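Local coordinates for paenibacillus xanthan lyase (Paenibacillus, PDB 6F2P), which probably cleaves the polysaccharide xanthan by beta-elimination, as a multidomain, calcium-binding lyase of polysaccharide lyase family 8, at residues N700-G714 and I725-N738. Sequence-based numbering, arbitrary orientation.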
ATOM      1  N   ASN A 700      -9.139   2.948   7.079  1.00 22.33           N
ATOM      2  CA  ASN A 700     -10.214   3.925   7.080  1.00 15.95           C
ATOM      3  C   ASN A 700     -11.348   3.363   6.225  1.00 20.29           C
ATOM      4  O   ASN A 700     -11.180   3.162   5.016  1.00 17.27           O
ATOM      5  CB  ASN A 700      -9.704   5.233   6.479  1.00 16.53           C
ATOM      6  CG  ASN A 700     -10.704   6.377   6.596  1.00 18.88           C
ATOM      7  OD1 ASN A 700     -11.885   6.171   6.844  1.00 22.81           O
ATOM      8  ND2 ASN A 700     -10.225   7.591   6.404  1.00 16.03           N
ATOM      9  N   VAL A 701     -12.496   3.092   6.845  1.00 19.20           N
ATOM     10  CA  VAL A 701     -13.636   2.535   6.112  1.00 18.45           C
ATOM     11  C   VAL A 701     -14.644   3.612   5.739  1.00 22.66           C
ATOM     12  O   VAL A 701     -15.705   3.320   5.189  1.00 27.86           O
ATOM     13  CB  VAL A 701     -14.378   1.466   6.925  1.00 20.08           C
ATOM     14  CG1 VAL A 701     -13.438   0.343   7.319  1.00 18.12           C
ATOM     15  CG2 VAL A 701     -15.003   2.094   8.143  1.00 20.03           C
ATOM     16  N   GLY A 702     -14.310   4.860   6.051  1.00 23.34           N
ATOM     17  CA  GLY A 702     -15.193   5.975   5.771  1.00 17.41           C
ATOM     18  C   GLY A 702     -14.618   6.891   4.712  1.00 15.66           C
ATOM     19  O   GLY A 702     -14.239   6.440   3.628  1.00 16.12           O
ATOM     20  N   THR A 703     -14.534   8.177   5.033  1.00 12.60           N
ATOM     21  CA  THR A 703     -14.115   9.176   4.063  1.00 15.49           C
ATOM     22  C   THR A 703     -12.871   9.943   4.493  1.00 18.02           C
ATOM     23  O   THR A 703     -12.449   9.896   5.655  1.00 14.34           O
ATOM     24  CB  THR A 703     -15.239  10.215   3.795  1.00 20.67           C
ATOM     25  OG1 THR A 703     -15.688  10.768   5.036  1.00 19.49           O
ATOM     26  CG2 THR A 703     -16.431   9.578   3.101  1.00 17.22           C
ATOM     27  N   ILE A 704     -12.297  10.659   3.536  1.00 16.39           N
ATOM     28  CA  ILE A 704     -11.306  11.673   3.831  1.00 13.90           C
ATOM     29  C   ILE A 704     -11.737  12.967   3.164  1.00 17.86           C
ATOM     30  O   ILE A 704     -11.876  13.026   1.944  1.00 22.59           O
ATOM     31  CB  ILE A 704      -9.926  11.307   3.285  1.00 16.22           C
ATOM     32  CG1 ILE A 704      -9.377  10.054   3.980  1.00 19.15           C
ATOM     33  CG2 ILE A 704      -8.972  12.491   3.451  1.00 14.59           C
ATOM     34  CD1 ILE A 704      -8.091   9.507   3.341  1.00 12.58           C
ATOM     35  N   TYR A 705     -11.956  14.004   3.963  1.00 19.85           N
ATOM     36  CA  TYR A 705     -12.275  15.320   3.432  1.00 14.86           C
ATOM     37  C   TYR A 705     -10.993  16.108   3.187  1.00 17.15           C
ATOM     38  O   TYR A 705     -10.100  16.154   4.036  1.00 19.83           O
ATOM     39  CB  TYR A 705     -13.165  16.081   4.404  1.00 17.10           C
ATOM     40  CG  TYR A 705     -14.635  15.726   4.335  1.00 23.90           C
ATOM     41  CD1 TYR A 705     -15.067  14.419   4.515  1.00 25.78           C
ATOM     42  CD2 TYR A 705     -15.595  16.709   4.129  1.00 23.92           C
ATOM     43  CE1 TYR A 705     -16.412  14.099   4.467  1.00 25.65           C
ATOM     44  CE2 TYR A 705     -16.940  16.395   4.081  1.00 23.02           C
ATOM     45  CZ  TYR A 705     -17.342  15.093   4.250  1.00 22.43           C
ATOM     46  OH  TYR A 705     -18.676  14.774   4.200  1.00 22.32           O
ATOM     47  N   ILE A 706     -10.908  16.724   2.018  1.00 16.07           N
ATOM     48  CA  ILE A 706      -9.760  17.532   1.655  1.00 18.17           C
ATOM     49  C   ILE A 706     -10.213  18.933   1.220  1.00 25.38           C
ATOM     50  O   ILE A 706     -11.140  19.080   0.414  1.00 20.74           O
ATOM     51  CB  ILE A 706      -8.980  16.871   0.503  1.00 21.07           C
ATOM     52  CG1 ILE A 706      -8.449  15.486   0.921  1.00 24.23           C
ATOM     53  CG2 ILE A 706      -7.864  17.783  -0.000  1.00 17.12           C
ATOM     54  CD1 ILE A 706      -7.243  15.501   1.832  1.00 13.95           C
ATOM     55  N   ASP A 707      -9.573  19.961   1.768  1.00 24.33           N
ATOM     56  CA  ASP A 707      -9.761  21.316   1.263  1.00 20.36           C
ATOM     57  C   ASP A 707      -8.478  21.760   0.589  1.00 25.10           C
ATOM     58  O   ASP A 707      -7.381  21.442   1.055  1.00 25.83           O
ATOM     59  CB  ASP A 707     -10.114  22.287   2.390  1.00 19.71           C
ATOM     60  CG  ASP A 707     -11.500  22.034   2.976  1.00 30.18           C
ATOM     61  OD1 ASP A 707     -12.330  21.397   2.295  1.00 28.04           O
ATOM     62  OD2 ASP A 707     -11.762  22.481   4.117  1.00 31.48           O
ATOM     63  N   VAL A 708      -8.608  22.479  -0.518  1.00 22.77           N
ATOM     64  CA  VAL A 708      -7.454  23.115  -1.132  1.00 20.93           C
ATOM     65  C   VAL A 708      -7.688  24.619  -1.227  1.00 22.79           C
ATOM     66  O   VAL A 708      -8.620  25.073  -1.885  1.00 27.05           O
ATOM     67  CB  VAL A 708      -7.132  22.530  -2.514  1.00 21.09           C
ATOM     68  CG1 VAL A 708      -5.980  23.274  -3.148  1.00 19.86           C
ATOM     69  CG2 VAL A 708      -6.800  21.065  -2.392  1.00 19.79           C
ATOM     70  N   ASN A 709      -6.829  25.380  -0.558  1.00 25.46           N
ATOM     71  CA  ASN A 709      -6.996  26.816  -0.389  1.00 20.85           C
ATOM     72  C   ASN A 709      -6.713  27.603  -1.666  1.00 25.66           C
ATOM     73  O   ASN A 709      -5.790  28.419  -1.716  1.00 25.13           O
ATOM     74  CB  ASN A 709      -6.093  27.305   0.745  1.00 19.68           C
ATOM     75  CG  ASN A 709      -6.555  28.620   1.327  1.00 21.71           C
ATOM     76  OD1 ASN A 709      -7.538  29.187   0.873  1.00 27.69           O
ATOM     77  ND2 ASN A 709      -5.856  29.109   2.346  1.00 23.75           N
ATOM     78  N   LYS A 710      -7.515  27.350  -2.694  1.00 25.39           N
ATOM     79  CA  LYS A 710      -7.388  28.050  -3.968  1.00 21.73           C
ATOM     80  C   LYS A 710      -8.672  27.917  -4.768  1.00 24.54           C
ATOM     81  O   LYS A 710      -9.371  26.907  -4.685  1.00 27.98           O
ATOM     82  CB  LYS A 710      -6.217  27.514  -4.787  1.00 18.28           C
ATOM     83  CG  LYS A 710      -5.831  28.430  -5.909  1.00 20.11           C
ATOM     84  CD  LYS A 710      -4.811  27.823  -6.846  1.00 26.77           C
ATOM     85  CE  LYS A 710      -3.748  28.852  -7.188  1.00 38.32           C
ATOM     86  NZ  LYS A 710      -2.887  29.149  -5.993  1.00 34.35           N
ATOM     87  N   SER A 711      -8.974  28.947  -5.546  1.00 25.22           N
ATOM     88  CA  SER A 711     -10.203  28.999  -6.318  1.00 22.62           C
ATOM     89  C   SER A 711     -10.065  28.221  -7.615  1.00 19.90           C
ATOM     90  O   SER A 711      -9.083  28.379  -8.336  1.00 19.37           O
ATOM     91  CB  SER A 711     -10.558  30.456  -6.624  1.00 19.54           C
ATOM     92  OG  SER A 711     -11.793  30.541  -7.311  1.00 38.01           O
ATOM     93  N   ALA A 712     -11.050  27.377  -7.905  1.00 19.05           N
ATOM     94  CA  ALA A 712     -11.119  26.706  -9.199  1.00 22.46           C
ATOM     95  C   ALA A 712     -12.395  27.102  -9.939  1.00 25.14           C
ATOM     96  O   ALA A 712     -13.364  27.560  -9.333  1.00 30.27           O
ATOM     97  CB  ALA A 712     -11.044  25.205  -9.031  1.00 21.09           C
ATOM     98  N   THR A 713     -12.390  26.920 -11.253  1.00 25.93           N
ATOM     99  CA  THR A 713     -13.508  27.335 -12.086  1.00 26.37           C
ATOM    100  C   THR A 713     -14.461  26.174 -12.338  1.00 28.41           C
ATOM    101  O   THR A 713     -15.649  26.370 -12.575  1.00 29.36           O
ATOM    102  CB  THR A 713     -13.014  27.869 -13.432  1.00 24.53           C
ATOM    103  OG1 THR A 713     -12.318  26.829 -14.128  1.00 23.41           O
ATOM    104  CG2 THR A 713     -12.081  29.037 -13.211  1.00 22.65           C
ATOM    105  N   GLY A 714     -13.937  24.957 -12.277  1.00 28.07           N
ATOM    106  CA  GLY A 714     -14.774  23.788 -12.443  1.00 27.71           C
ATOM    107  C   GLY A 714     -13.977  22.505 -12.430  1.00 25.87           C
ATOM    108  O   GLY A 714     -12.861  22.458 -11.925  1.00 25.50           O
ATOM    109  N   ILE A 725     -17.077  18.988  -3.662  1.00 18.85           N
ATOM    110  CA  ILE A 725     -17.947  19.712  -2.742  1.00 22.14           C
ATOM    111  C   ILE A 725     -18.033  21.194  -3.087  1.00 22.40           C
ATOM    112  O   ILE A 725     -19.088  21.815  -2.934  1.00 24.58           O
ATOM    113  CB  ILE A 725     -17.492  19.519  -1.289  1.00 20.27           C
ATOM    114  CG1 ILE A 725     -17.559  18.036  -0.931  1.00 14.76           C
ATOM    115  CG2 ILE A 725     -18.346  20.341  -0.328  1.00 15.59           C
ATOM    116  CD1 ILE A 725     -17.263  17.760   0.514  1.00 24.08           C
ATOM    117  N   GLN A 726     -16.933  21.751  -3.584  1.00 20.75           N
ATOM    118  CA  GLN A 726     -16.916  23.152  -3.963  1.00 20.25           C
ATOM    119  C   GLN A 726     -15.786  23.476  -4.927  1.00 21.16           C
ATOM    120  O   GLN A 726     -14.735  22.857  -4.874  1.00 27.61           O
ATOM    121  CB  GLN A 726     -16.777  24.014  -2.714  1.00 20.68           C
ATOM    122  CG  GLN A 726     -16.926  25.491  -2.971  1.00 22.61           C
ATOM    123  CD  GLN A 726     -16.739  26.292  -1.718  1.00 25.60           C
ATOM    124  OE1 GLN A 726     -17.704  26.626  -1.029  1.00 30.31           O
ATOM    125  NE2 GLN A 726     -15.488  26.590  -1.396  1.00 25.51           N
ATOM    126  N   TYR A 727     -16.009  24.456  -5.800  1.00 27.59           N
ATOM    127  CA  TYR A 727     -14.978  24.955  -6.705  1.00 24.10           C
ATOM    128  C   TYR A 727     -14.386  26.282  -6.232  1.00 24.51           C
ATOM    129  O   TYR A 727     -13.171  26.466  -6.229  1.00 22.36           O
ATOM    130  CB  TYR A 727     -15.555  25.150  -8.102  1.00 24.42           C
ATOM    131  CG  TYR A 727     -16.079  23.883  -8.711  1.00 30.43           C
ATOM    132  CD1 TYR A 727     -15.242  22.791  -8.908  1.00 28.86           C
ATOM    133  CD2 TYR A 727     -17.404  23.775  -9.099  1.00 23.72           C
ATOM    134  CE1 TYR A 727     -15.714  21.623  -9.473  1.00 28.12           C
ATOM    135  CE2 TYR A 727     -17.888  22.614  -9.664  1.00 26.96           C
ATOM    136  CZ  TYR A 727     -17.040  21.538  -9.847  1.00 34.86           C
ATOM    137  OH  TYR A 727     -17.518  20.374 -10.403  1.00 39.59           O
ATOM    138  N   TYR A 728     -15.255  27.213  -5.852  1.00 24.76           N
ATOM    139  CA  TYR A 728     -14.817  28.539  -5.436  1.00 23.07           C
ATOM    140  C   TYR A 728     -15.594  28.996  -4.199  1.00 20.90           C
ATOM    141  O   TYR A 728     -16.725  28.572  -3.989  1.00 27.95           O
ATOM    142  CB  TYR A 728     -14.959  29.534  -6.594  1.00 27.87           C
ATOM    143  CG  TYR A 728     -16.304  29.499  -7.303  1.00 37.66           C
ATOM    144  CD1 TYR A 728     -17.425  30.119  -6.751  1.00 32.22           C
ATOM    145  CD2 TYR A 728     -16.449  28.865  -8.534  1.00 36.50           C
ATOM    146  CE1 TYR A 728     -18.652  30.092  -7.397  1.00 30.68           C
ATOM    147  CE2 TYR A 728     -17.676  28.837  -9.191  1.00 31.70           C
ATOM    148  CZ  TYR A 728     -18.769  29.452  -8.616  1.00 35.99           C
ATOM    149  OH  TYR A 728     -19.984  29.426  -9.261  1.00 37.78           O
ATOM    150  N   PRO A 729     -14.987  29.841  -3.356  1.00 19.53           N
ATOM    151  CA  PRO A 729     -13.659  30.457  -3.474  1.00 23.33           C
ATOM    152  C   PRO A 729     -12.503  29.483  -3.204  1.00 23.83           C
ATOM    153  O   PRO A 729     -11.354  29.815  -3.498  1.00 25.09           O
ATOM    154  CB  PRO A 729     -13.692  31.542  -2.399  1.00 14.47           C
ATOM    155  CG  PRO A 729     -14.560  30.955  -1.340  1.00 21.48           C
ATOM    156  CD  PRO A 729     -15.635  30.183  -2.076  1.00 16.07           C
ATOM    157  N   THR A 730     -12.794  28.310  -2.647  1.00 18.82           N
ATOM    158  CA  THR A 730     -11.760  27.291  -2.452  1.00 22.89           C
ATOM    159  C   THR A 730     -12.218  25.902  -2.891  1.00 23.22           C
ATOM    160  O   THR A 730     -13.408  25.572  -2.798  1.00 24.30           O
ATOM    161  CB  THR A 730     -11.280  27.227  -0.985  1.00 23.13           C
ATOM    162  OG1 THR A 730     -12.396  26.998  -0.115  1.00 20.40           O
ATOM    163  CG2 THR A 730     -10.606  28.517  -0.585  1.00 26.94           C
ATOM    164  N   MET A 731     -11.275  25.094  -3.373  1.00 20.79           N
ATOM    165  CA  MET A 731     -11.569  23.715  -3.762  1.00 18.84           C
ATOM    166  C   MET A 731     -11.909  22.857  -2.549  1.00 21.75           C
ATOM    167  O   MET A 731     -11.203  22.880  -1.546  1.00 25.22           O
ATOM    168  CB  MET A 731     -10.401  23.103  -4.531  1.00 17.46           C
ATOM    169  CG  MET A 731     -10.343  23.521  -5.981  1.00 18.27           C
ATOM    170  SD  MET A 731      -8.743  23.198  -6.748  1.00 20.63           S
ATOM    171  CE  MET A 731      -7.813  24.671  -6.330  1.00 19.12           C
ATOM    172  N   LYS A 732     -13.008  22.117  -2.635  1.00 21.09           N
ATOM    173  CA  LYS A 732     -13.402  21.213  -1.563  1.00 21.66           C
ATOM    174  C   LYS A 732     -13.883  19.902  -2.150  1.00 19.32           C
ATOM    175  O   LYS A 732     -14.682  19.900  -3.078  1.00 22.37           O
ATOM    176  CB  LYS A 732     -14.512  21.827  -0.702  1.00 21.89           C
ATOM    177  CG  LYS A 732     -14.059  22.988   0.167  1.00 24.26           C
ATOM    178  CD  LYS A 732     -15.147  23.422   1.155  1.00 18.67           C
ATOM    179  CE  LYS A 732     -14.589  24.429   2.161  1.00 22.81           C
ATOM    180  NZ  LYS A 732     -15.609  24.957   3.111  1.00 30.16           N
ATOM    181  N   PHE A 733     -13.391  18.788  -1.617  1.00 19.30           N
ATOM    182  CA  PHE A 733     -13.910  17.483  -2.011  1.00 16.70           C
ATOM    183  C   PHE A 733     -13.747  16.453  -0.912  1.00 18.19           C
ATOM    184  O   PHE A 733     -13.149  16.743   0.122  1.00 20.40           O
ATOM    185  CB  PHE A 733     -13.269  16.992  -3.312  1.00 20.67           C
ATOM    186  CG  PHE A 733     -11.792  16.720  -3.216  1.00 21.27           C
ATOM    187  CD1 PHE A 733     -10.871  17.754  -3.325  1.00 24.08           C
ATOM    188  CD2 PHE A 733     -11.321  15.422  -3.061  1.00 21.90           C
ATOM    189  CE1 PHE A 733      -9.501  17.499  -3.255  1.00 24.12           C
ATOM    190  CE2 PHE A 733      -9.951  15.158  -2.988  1.00 19.23           C
ATOM    191  CZ  PHE A 733      -9.044  16.197  -3.082  1.00 19.98           C
ATOM    192  N   LYS A 734     -14.298  15.260  -1.130  1.00 20.26           N
ATOM    193  CA  LYS A 734     -14.103  14.143  -0.207  1.00 21.05           C
ATOM    194  C   LYS A 734     -13.829  12.878  -1.000  1.00 22.63           C
ATOM    195  O   LYS A 734     -14.199  12.785  -2.164  1.00 25.30           O
ATOM    196  CB  LYS A 734     -15.314  13.944   0.711  1.00 17.42           C
ATOM    197  CG  LYS A 734     -16.586  13.546  -0.013  1.00 24.50           C
ATOM    198  CD  LYS A 734     -17.803  13.526   0.910  1.00 19.89           C
ATOM    199  CE  LYS A 734     -19.053  13.165   0.121  1.00 15.26           C
ATOM    200  NZ  LYS A 734     -20.289  13.181   0.944  1.00 16.86           N
ATOM    201  N   VAL A 735     -13.170  11.915  -0.359  1.00 24.57           N
ATOM    202  CA  VAL A 735     -12.852  10.630  -0.966  1.00 16.33           C
ATOM    203  C   VAL A 735     -13.443   9.527  -0.109  1.00 20.04           C
ATOM    204  O   VAL A 735     -13.271   9.539   1.111  1.00 20.52           O
ATOM    205  CB  VAL A 735     -11.339  10.383  -0.979  1.00 22.54           C
ATOM    206  CG1 VAL A 735     -11.007   9.158  -1.824  1.00 19.36           C
ATOM    207  CG2 VAL A 735     -10.591  11.612  -1.476  1.00 21.58           C
ATOM    208  N   ASN A 736     -14.144   8.580  -0.728  1.00 19.02           N
ATOM    209  CA  ASN A 736     -14.587   7.390  -0.014  1.00 16.94           C
ATOM    210  C   ASN A 736     -13.510   6.318  -0.136  1.00 20.50           C
ATOM    211  O   ASN A 736     -13.349   5.703  -1.189  1.00 21.40           O
ATOM    212  CB  ASN A 736     -15.909   6.883  -0.580  1.00 12.81           C
ATOM    213  CG  ASN A 736     -16.529   5.786   0.272  1.00 20.09           C
ATOM    214  OD1 ASN A 736     -15.833   5.061   0.993  1.00 20.82           O
ATOM    215  ND2 ASN A 736     -17.849   5.650   0.182  1.00 27.41           N
ATOM    216  N   VAL A 737     -12.771   6.088   0.942  1.00 20.28           N
ATOM    217  CA  VAL A 737     -11.596   5.227   0.863  1.00 16.55           C
ATOM    218  C   VAL A 737     -11.835   3.835   1.418  1.00 15.39           C
ATOM    219  O   VAL A 737     -10.883   3.128   1.713  1.00 19.85           O
ATOM    220  CB  VAL A 737     -10.385   5.846   1.602  1.00 13.76           C
ATOM    221  CG1 VAL A 737      -9.896   7.090   0.876  1.00 12.93           C
ATOM    222  CG2 VAL A 737     -10.751   6.177   3.047  1.00 14.53           C
ATOM    223  N   ASN A 738     -13.094   3.441   1.585  1.00 19.26           N
ATOM    224  CA  ASN A 738     -13.381   2.106   2.099  1.00 18.97           C
ATOM    225  C   ASN A 738     -12.844   1.055   1.139  1.00 22.24           C
ATOM    226  O   ASN A 738     -13.005   1.182  -0.079  1.00 17.72           O
ATOM    227  CB  ASN A 738     -14.878   1.893   2.316  1.00 20.30           C
ATOM    228  CG  ASN A 738     -15.191   0.524   2.903  1.00 21.39           C
ATOM    229  OD1 ASN A 738     -14.554   0.081   3.860  1.00 21.71           O
ATOM    230  ND2 ASN A 738     -16.167  -0.158   2.319  1.00 20.94           N
TER
HETATM  231  O   HOH W   1     -17.393   4.611   3.158  1.00 16.92           O
HETATM  232  O   HOH W   2     -19.887  15.750   2.014  1.00 24.17           O
HETATM  233  O   HOH W   3     -15.022  22.598   4.798  1.00 26.14           O
HETATM  234  O   HOH W   4     -13.771  19.058   2.135  1.00 29.52           O
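Antiparallel strands 703-708 and 731-736 pair in the C-terminal beta-sandwich region of this family 8 lyase, Ile706 and Phe733 forming a hydrogen-bonded pair at mid-length. Ile706 N gives a nearly straight bond to Phe733 O (2.9 Å, 171°), and Phe733 N returns one to Ile706 O. With CG between its own N and carbonyl carbon (chi1 65°), the Phe733 ring swings toward the partner strand and takes Ile706 CB over one face, 4.0 Å from its centroid. Beyond them, Met731 CG meets Ala712 CB at 3.6 Å. On the opposite face Lys734 CB lies over the Tyr705 ring, and the two side chains run alongside to Asp812, which takes a salt bridge from Lys734 NZ and bonds Tyr705 OH. Where strand 703-708 begins and 731-736 ends, Asn700 OD1 closes an Asx turn onto Gly702 N (2.9 Å), ND2 reaches Thr703 O from above its carbonyl plane, and CG abuts Val737 CG2 (3.6 Å). Cut back to alanine, this position would probably leave Gly702 N and Thr703 O without these partners and open a gap beside Val737. Strands 672-674 and 722-726 flank the pair within its sheet; Phe733, Val708 and Met731 pack on strand 688-694 of the facing sheet, and Val735 on 744-750.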